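Local structure of mitotic checkpoint control protein kinase BUB1 (Drosophila melanogaster, 6JKK) at residues Ser107-Pro112 with Met166-Asp171; Ala196-Val201 with Gln316-Leu321. The protein is a mitotic checkpoint protein of the kinetochore whose kinase domain, the part described here, probably binds ATP and transfers phosphate to protein substrates. One frame throughout, in Å; residues are numbered along the deposited sequence.

Contact 1 (Ser107-Pro112 with Met166-Asp171)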
# COMPACT_ATOMS: atom_id res chain seq x y z
N SER A 107 2.29 -13.31 11.99
CA SER A 107 3.67 -12.87 12.18
C SER A 107 3.78 -11.61 13.04
O SER A 107 3.14 -10.60 12.75
CB SER A 107 4.32 -12.62 10.81
OG SER A 107 5.67 -12.19 10.96
N GLU A 108 4.58 -11.69 14.10
CA GLU A 108 4.94 -10.51 14.88
C GLU A 108 5.64 -9.52 13.96
O GLU A 108 5.43 -8.31 14.03
CB GLU A 108 5.88 -10.89 16.03
CG GLU A 108 5.19 -11.47 17.27
CD GLU A 108 4.48 -12.79 16.99
OE1 GLU A 108 5.03 -13.60 16.22
OE2 GLU A 108 3.38 -13.01 17.54
N GLN A 109 6.47 -10.07 13.07
CA GLN A 109 7.23 -9.27 12.12
C GLN A 109 6.37 -8.36 11.23
O GLN A 109 6.79 -7.25 10.89
CB GLN A 109 8.09 -10.19 11.25
CG GLN A 109 9.06 -9.47 10.32
CD GLN A 109 9.71 -10.40 9.32
OE1 GLN A 109 9.24 -11.52 9.10
NE2 GLN A 109 10.79 -9.95 8.70
N MET A 110 5.18 -8.83 10.88
CA MET A 110 4.36 -8.17 9.86
C MET A 110 3.26 -7.24 10.41
O MET A 110 2.66 -6.49 9.66
CB MET A 110 3.73 -9.20 8.93
CG MET A 110 4.70 -9.84 7.95
SD MET A 110 5.52 -8.63 6.90
CE MET A 110 7.20 -8.94 7.40
N ILE A 111 3.01 -7.31 11.71
CA ILE A 111 1.96 -6.47 12.30
C ILE A 111 2.14 -4.95 12.03
O ILE A 111 1.18 -4.28 11.62
CB ILE A 111 1.72 -6.81 13.78
CG1 ILE A 111 1.11 -8.22 13.90
CG2 ILE A 111 0.80 -5.79 14.43
CD1 ILE A 111 1.34 -8.89 15.24
N PRO A 112 3.36 -4.41 12.23
CA PRO A 112 3.54 -2.98 11.92
C PRO A 112 3.48 -2.65 10.42
O PRO A 112 3.49 -1.47 10.06
CB PRO A 112 4.96 -2.69 12.43
CG PRO A 112 5.22 -3.75 13.46
CD PRO A 112 4.54 -4.97 12.92
N MET A 166 8.94 -4.36 0.45
CA MET A 166 7.61 -4.27 -0.16
C MET A 166 7.16 -5.64 -0.64
O MET A 166 5.98 -5.96 -0.55
CB MET A 166 7.60 -3.27 -1.33
CG MET A 166 7.62 -1.82 -0.90
SD MET A 166 7.46 -0.71 -2.31
CE MET A 166 9.00 -1.05 -3.16
N LEU A 167 8.09 -6.42 -1.17
CA LEU A 167 7.78 -7.78 -1.60
C LEU A 167 7.32 -8.62 -0.42
O LEU A 167 6.40 -9.43 -0.54
CB LEU A 167 9.00 -8.42 -2.26
CG LEU A 167 9.21 -8.08 -3.73
CD1 LEU A 167 10.66 -8.30 -4.12
CD2 LEU A 167 8.27 -8.90 -4.59
N ASP A 168 7.98 -8.45 0.73
CA ASP A 168 7.63 -9.24 1.91
C ASP A 168 6.23 -8.86 2.39
O ASP A 168 5.44 -9.73 2.76
CB ASP A 168 8.65 -8.99 3.03
CG ASP A 168 9.04 -10.27 3.78
OD1 ASP A 168 8.74 -11.38 3.28
OD2 ASP A 168 9.67 -10.14 4.85
N ILE A 169 5.93 -7.57 2.37
CA ILE A 169 4.63 -7.09 2.83
C ILE A 169 3.48 -7.59 1.94
O ILE A 169 2.45 -8.04 2.44
CB ILE A 169 4.61 -5.54 2.92
CG1 ILE A 169 5.55 -5.07 4.03
CG2 ILE A 169 3.20 -5.03 3.18
CD1 ILE A 169 5.85 -3.57 4.00
N VAL A 170 3.69 -7.54 0.63
CA VAL A 170 2.68 -8.00 -0.32
C VAL A 170 2.51 -9.52 -0.26
O VAL A 170 1.39 -10.03 -0.31
CB VAL A 170 3.04 -7.53 -1.75
CG1 VAL A 170 2.10 -8.13 -2.79
CG2 VAL A 170 3.00 -6.02 -1.82
N ASP A 171 3.63 -10.23 -0.15
CA ASP A 171 3.60 -11.69 -0.03
C ASP A 171 2.73 -12.12 1.16
O ASP A 171 1.85 -12.98 1.03
CB ASP A 171 5.02 -12.24 0.11
CG ASP A 171 5.12 -13.73 -0.22
OD1 ASP A 171 4.43 -14.19 -1.15
OD2 ASP A 171 5.90 -14.43 0.46
O HOH W 1 11.42 -11.58 6.51

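Contact 2 (Ala196-Val201 with Gln316-Leu321)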
# COMPACT_ATOMS: atom_id res chain seq x y z
N ALA A 196 20.32 -1.87 8.33
CA ALA A 196 21.11 -2.59 7.34
C ALA A 196 20.61 -4.02 7.05
O ALA A 196 20.93 -4.59 6.00
CB ALA A 196 22.57 -2.61 7.76
N ASP A 197 19.85 -4.59 7.99
CA ASP A 197 19.27 -5.92 7.81
C ASP A 197 18.02 -5.83 6.94
O ASP A 197 17.07 -5.16 7.29
CB ASP A 197 18.93 -6.51 9.18
CG ASP A 197 18.10 -7.78 9.09
OD1 ASP A 197 17.25 -8.00 9.98
OD2 ASP A 197 18.31 -8.54 8.13
N PRO A 198 18.03 -6.50 5.77
CA PRO A 198 16.90 -6.36 4.84
C PRO A 198 15.54 -6.81 5.40
O PRO A 198 14.52 -6.53 4.76
CB PRO A 198 17.31 -7.25 3.66
CG PRO A 198 18.81 -7.28 3.71
CD PRO A 198 19.16 -7.23 5.18
N ASN A 199 15.52 -7.47 6.56
CA ASN A 199 14.32 -8.15 7.05
C ASN A 199 13.42 -7.40 8.03
O ASN A 199 12.22 -7.68 8.10
CB ASN A 199 14.67 -9.54 7.62
CG ASN A 199 15.27 -10.46 6.58
OD1 ASN A 199 15.00 -10.33 5.38
ND2 ASN A 199 16.08 -11.42 7.02
N GLU A 200 13.97 -6.48 8.81
CA GLU A 200 13.12 -5.66 9.67
C GLU A 200 12.39 -4.66 8.80
O GLU A 200 12.98 -4.02 7.93
CB GLU A 200 13.91 -4.96 10.79
CG GLU A 200 13.17 -3.83 11.51
CD GLU A 200 12.01 -4.31 12.37
OE1 GLU A 200 12.26 -4.76 13.51
OE2 GLU A 200 10.86 -4.24 11.90
N VAL A 201 11.08 -4.56 9.01
CA VAL A 201 10.26 -3.71 8.17
C VAL A 201 10.21 -2.28 8.70
O VAL A 201 10.02 -2.06 9.90
CB VAL A 201 8.85 -4.33 7.98
CG1 VAL A 201 8.71 -5.61 8.80
CG2 VAL A 201 7.75 -3.34 8.34
N GLN A 316 16.86 -12.78 -4.72
CA GLN A 316 17.68 -12.15 -5.75
C GLN A 316 18.21 -10.81 -5.28
O GLN A 316 19.39 -10.50 -5.47
CB GLN A 316 16.89 -12.00 -7.06
CG GLN A 316 16.56 -13.34 -7.74
CD GLN A 316 16.12 -13.16 -9.18
OE1 GLN A 316 16.78 -12.48 -9.96
NE2 GLN A 316 14.98 -13.76 -9.53
N LEU A 317 17.34 -10.02 -4.66
CA LEU A 317 17.71 -8.72 -4.13
C LEU A 317 18.73 -8.82 -2.99
O LEU A 317 19.68 -8.04 -2.94
CB LEU A 317 16.47 -7.95 -3.67
CG LEU A 317 15.53 -7.50 -4.78
CD1 LEU A 317 14.13 -7.20 -4.23
CD2 LEU A 317 16.09 -6.27 -5.49
N LYS A 318 18.53 -9.77 -2.09
CA LYS A 318 19.45 -9.97 -0.97
C LYS A 318 20.84 -10.35 -1.47
O LYS A 318 21.85 -9.95 -0.88
CB LYS A 318 18.94 -11.07 -0.06
CG LYS A 318 17.53 -10.86 0.43
CD LYS A 318 17.48 -10.18 1.76
CE LYS A 318 16.52 -10.92 2.67
NZ LYS A 318 16.74 -12.38 2.48
N CYS A 319 20.89 -11.14 -2.54
CA CYS A 319 22.17 -11.57 -3.10
C CYS A 319 22.94 -10.37 -3.66
O CYS A 319 24.15 -10.27 -3.51
CB CYS A 319 21.96 -12.60 -4.21
SG CYS A 319 21.50 -14.24 -3.62
N ALA A 320 22.21 -9.47 -4.31
CA ALA A 320 22.83 -8.28 -4.87
C ALA A 320 23.30 -7.36 -3.74
O ALA A 320 24.39 -6.79 -3.81
CB ALA A 320 21.86 -7.56 -5.79
N LEU A 321 22.46 -7.20 -2.72
CA LEU A 321 22.81 -6.41 -1.55
C LEU A 321 24.05 -6.97 -0.87
O LEU A 321 24.91 -6.21 -0.38
CB LEU A 321 21.62 -6.35 -0.57
CG LEU A 321 20.46 -5.44 -1.00
CD1 LEU A 321 19.18 -5.80 -0.26
CD2 LEU A 321 20.80 -3.98 -0.78
O HOH W 2 17.13 -13.65 5.29

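Contact 1 (Ser107-Pro112 with Met166-Asp171)
Met110 and Gln109 reach from the loop that follows helix 92-104 to one carboxylate on helix 156-175, that of Asp168. The methionine sets CG beside the backbone N (chi1 -73°) and bends again at chi2 and chi3, a hook that lowers the sulfur toward the helix and swings the methyl across to the carboxylate. CE ends 3.7 Å from Asp168 OD2, and SD lies 4.4 Å from Ile169 CA. Gln109 does the reverse: CG is anti to the backbone N (chi1 -173°) and the chain runs on extended, crossing the aspartate side chain at about a right angle. Its NE2 stops 4.0 Å from Asp168 OD2, with amide and carboxylate planes 82° apart, and a water fills in for a direct bond. That water accepts from Gln109 NE2 at 2.8 Å and donates to Asp168 OD2 at 2.8 Å. Gln109 NE2 also gives a hydrogen bond to Asn199 O. As in protein kinases generally, the loop after helix C of the N-lobe rests on helix E of the C-lobe. Chemically, the buried carboxylate divides its partners: OD2 takes the water and the methyl, Gln311 binds OD1, and a long, weak ion pair with Arg314 may ease the charge.

Contact 2 (Ala196-Val201 with Gln316-Leu321)
Lys318 puts its CG beside the backbone N (chi1 -54°) and then bends at each of the next three torsions, so that the aliphatic chain lies against Pro198, while the last bend brings CE up to Asn199 and turns NZ aside, toward a water. On the other side Asn199 also holds CG beside its backbone N (chi1 -62°), which brings the amide round to meet the lysine at about a right angle. The hydrophobic half of the contact is close: Pro198 CB sits 3.5 Å from Lys318 CD, tighter than usual for two carbons, and Pro198 CG is 3.7 Å from the same CD. Further along the helix, Leu321 CD1 adds a looser apolar touch, 4.3 Å from Pro198 CG.

At the polar end the carbon next to the charge does the touching, Lys318 CE lying 3.2 Å from Asn199 OD1. Lys318 NZ itself is 4.0 Å from that oxygen, and the two residues are joined through the water instead. It accepts from both, 3.0 Å from Asn199 ND2 and 3.1 Å from Lys318 NZ. Asn199 OD1 has its own partner in Arg314, which comes from the same helix as the lysine. Pro198 and Asn199 are the two central residues of a type I beta turn running from Asp197 to Glu200, and the bend presents both to the helix.

The turn belongs to the loop between strands 188-190 and 203-205, the C-lobe pair between catalytic loop and DFG motif, and it lies against helix 310-322, whose Leu317 packs on helices 156-175 and 288-299.

How the contacts relate
From the N terminus, contact 1 comes first: it closes a span of 53 residues, bringing the loop after helix 92-104 onto helix 156-175. Contact 2 opens only after that, spanning 114 residues between the loop before strand 203-205 and helix 310-322, so the two follow in series, neither nested nor crossed. They nevertheless meet in space, with centres about 14 Å apart. The two loops are joined by the packing of Met110 against Val201; the two helices touch through Leu167 and Leu317. Together they bind two loops and two helices of the kinase domain into one continuous patch.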